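Local coordinates for lipoprotein (PDB 6JF1) that binds L-methionine as the substrate-binding lipoprotein of an ABC importer and probably delivers it to the membrane transporter, at residues G37-R42 and D269-P274. Sequence-based numbering, arbitrary orientation.
Sequences GSEEKR and DGLDQP. With ZN (zinc ion), chain D.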
loop_
_atom_site.group_PDB
_atom_site.type_symbol
_atom_site.label_atom_id
_atom_site.label_comp_id
_atom_site.label_asym_id
_atom_site.label_seq_id
_atom_site.Cartn_x
_atom_site.Cartn_y
_atom_site.Cartn_z
ATOM N N GLY A 37 -4.152 13.890 -4.519
ATOM C CA GLY A 37 -3.467 15.087 -4.046
ATOM C C GLY A 37 -2.021 15.146 -4.512
ATOM O O GLY A 37 -1.675 14.923 -5.671
ATOM N N SER A 38 -1.145 15.454 -3.587
ATOM C CA SER A 38 0.202 15.710 -3.989
ATOM C C SER A 38 1.078 14.441 -3.886
ATOM O O SER A 38 2.291 14.560 -3.998
ATOM C CB SER A 38 0.732 16.830 -3.111
ATOM O OG SER A 38 -0.081 17.980 -3.284
ATOM N N GLU A 39 0.494 13.254 -3.669
ATOM C CA GLU A 39 1.282 12.073 -3.248
ATOM C C GLU A 39 2.175 11.549 -4.378
ATOM O O GLU A 39 3.101 10.822 -4.112
ATOM C CB GLU A 39 0.390 10.997 -2.615
ATOM C CG GLU A 39 -0.323 11.571 -1.408
ATOM C CD GLU A 39 -1.226 10.676 -0.586
ATOM O OE1 GLU A 39 -1.657 9.638 -1.099
ATOM O OE2 GLU A 39 -1.500 11.050 0.583
ATOM N N GLU A 40 1.938 11.956 -5.608
ATOM C CA GLU A 40 2.742 11.429 -6.720
ATOM C C GLU A 40 3.865 12.402 -7.099
ATOM O O GLU A 40 4.555 12.156 -8.076
ATOM C CB GLU A 40 1.810 11.089 -7.879
ATOM C CG GLU A 40 0.867 9.980 -7.424
ATOM C CD GLU A 40 -0.146 9.600 -8.472
ATOM O OE1 GLU A 40 -0.394 10.453 -9.364
ATOM O OE2 GLU A 40 -0.653 8.452 -8.409
ATOM N N LYS A 41 4.022 13.495 -6.337
ATOM C CA LYS A 41 5.003 14.506 -6.687
ATOM C C LYS A 41 6.423 13.938 -6.637
ATOM O O LYS A 41 7.291 14.428 -7.351
ATOM C CB LYS A 41 4.843 15.768 -5.834
ATOM C CG LYS A 41 3.617 16.600 -6.169
ATOM C CD LYS A 41 3.790 17.473 -7.369
ATOM C CE LYS A 41 2.471 18.033 -7.868
ATOM N NZ LYS A 41 1.807 18.896 -6.856
ATOM N N ARG A 42 6.652 12.879 -5.862
ATOM C CA ARG A 42 7.968 12.259 -5.835
ATOM C C ARG A 42 8.436 11.944 -7.260
ATOM O O ARG A 42 9.622 12.086 -7.560
ATOM C CB ARG A 42 7.991 10.965 -4.989
ATOM C CG ARG A 42 7.116 9.821 -5.516
ATOM C CD ARG A 42 6.872 8.736 -4.453
ATOM N NE ARG A 42 5.879 9.224 -3.490
ATOM C CZ ARG A 42 5.541 8.665 -2.328
ATOM N NH1 ARG A 42 6.185 7.596 -1.882
ATOM N NH2 ARG A 42 4.590 9.220 -1.590
ATOM N N ASP A 269 2.208 14.730 3.582
ATOM C CA ASP A 269 1.917 15.237 4.964
ATOM C C ASP A 269 2.376 14.245 6.041
ATOM O O ASP A 269 1.781 14.175 7.119
ATOM C CB ASP A 269 0.471 15.724 5.150
ATOM C CG ASP A 269 0.337 16.700 6.319
ATOM O OD1 ASP A 269 1.401 17.173 6.829
ATOM O OD2 ASP A 269 -0.813 16.964 6.749
ATOM N N GLY A 270 3.485 13.523 5.815
ATOM C CA GLY A 270 3.938 12.580 6.859
ATOM C C GLY A 270 3.296 11.186 6.754
ATOM O O GLY A 270 3.747 10.262 7.416
ATOM N N LEU A 271 2.259 10.990 5.948
ATOM C CA LEU A 271 1.634 9.626 5.832
ATOM C C LEU A 271 2.673 8.578 5.373
ATOM O O LEU A 271 2.646 7.446 5.836
ATOM C CB LEU A 271 0.435 9.695 4.882
ATOM C CG LEU A 271 -0.273 8.371 4.546
ATOM C CD1 LEU A 271 -0.902 7.727 5.779
ATOM C CD2 LEU A 271 -1.341 8.620 3.485
ATOM N N ASP A 272 3.595 8.940 4.486
ATOM C CA ASP A 272 4.610 7.989 4.031
ATOM C C ASP A 272 5.964 8.319 4.675
ATOM O O ASP A 272 6.479 9.461 4.561
ATOM C CB ASP A 272 4.829 8.084 2.526
ATOM C CG ASP A 272 3.659 7.659 1.644
ATOM O OD1 ASP A 272 2.554 7.402 2.175
ATOM O OD2 ASP A 272 3.885 7.571 0.404
ATOM N N GLN A 273 6.581 7.313 5.269
ATOM C CA GLN A 273 7.819 7.527 5.991
ATOM C C GLN A 273 8.990 6.879 5.234
ATOM O O GLN A 273 9.121 5.650 5.222
ATOM C CB GLN A 273 7.683 6.965 7.407
ATOM C CG GLN A 273 9.021 6.985 8.128
ATOM C CD GLN A 273 8.986 6.362 9.502
ATOM O OE1 GLN A 273 7.937 6.258 10.140
ATOM N NE2 GLN A 273 10.156 5.958 9.982
ATOM N N PRO A 274 9.864 7.681 4.624
ATOM C CA PRO A 274 11.011 7.128 3.862
ATOM C C PRO A 274 11.901 6.262 4.761
ATOM O O PRO A 274 12.066 6.580 5.931
ATOM C CB PRO A 274 11.822 8.367 3.420
ATOM C CG PRO A 274 10.756 9.456 3.383
ATOM C CD PRO A 274 9.919 9.149 4.613
HETATM ZN ZN ZN D . -1.741 9.580 -10.607
HETATM O O HOH W 1 -1.904 10.763 -12.007
#
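Arg-42 reaches from the first turn of helix 41-50 to the carboxylate of Asp-272, and this salt bridge carries most of the contact. CB starts toward the 269-274 segment. CG is wedged between the two backbone arms of CA, CD continues the extended chain, and a bend at chi3 (76°) turns the guanidinium toward Glu-39 O. NE then donates to Glu-39 O at 3.3 Å, nearly in line with that C=O. NH2 gives the same oxygen a second, weak bond. Beyond CZ, NH2 meets Asp-272 OD2 at 2.7 Å, and the N-H...O angle of 158° makes this a fairly straight bond. NH1 adds a weak bond to the same OD2 at 3.2 Å. OD2 lies almost in the guanidinium plane, off its edge, while the two planar groups are turned 71° apart. The donor NH2 comes from above the carboxylate plane. Arg-35 also forms a salt bridge with OD2, so two arginines share one oxygen, and OD1 accepts from Asn-203. Because Asn-203 lines the methionine pocket, Asp-272 probably belongs to its second shell, consistent with a side chain about 7 Å from the bound methionine.

Glu-39 makes the other contact, with OE2, which is also hydrogen-bonded to Thr-207, 3.8 Å from Leu-271 CD2. Next to it, Glu-40 OE1 binds a zinc ion at 2.0 Å, with Glu-61 as a further ligand.

The buried pair lies between the start of helix 41-50 and the chain leading into edge strand 273-274, where Ile-264 of helix 258-267 and the pocket residue Tyr-106 of strand 100-107 each touch both Arg-42 and Asp-272.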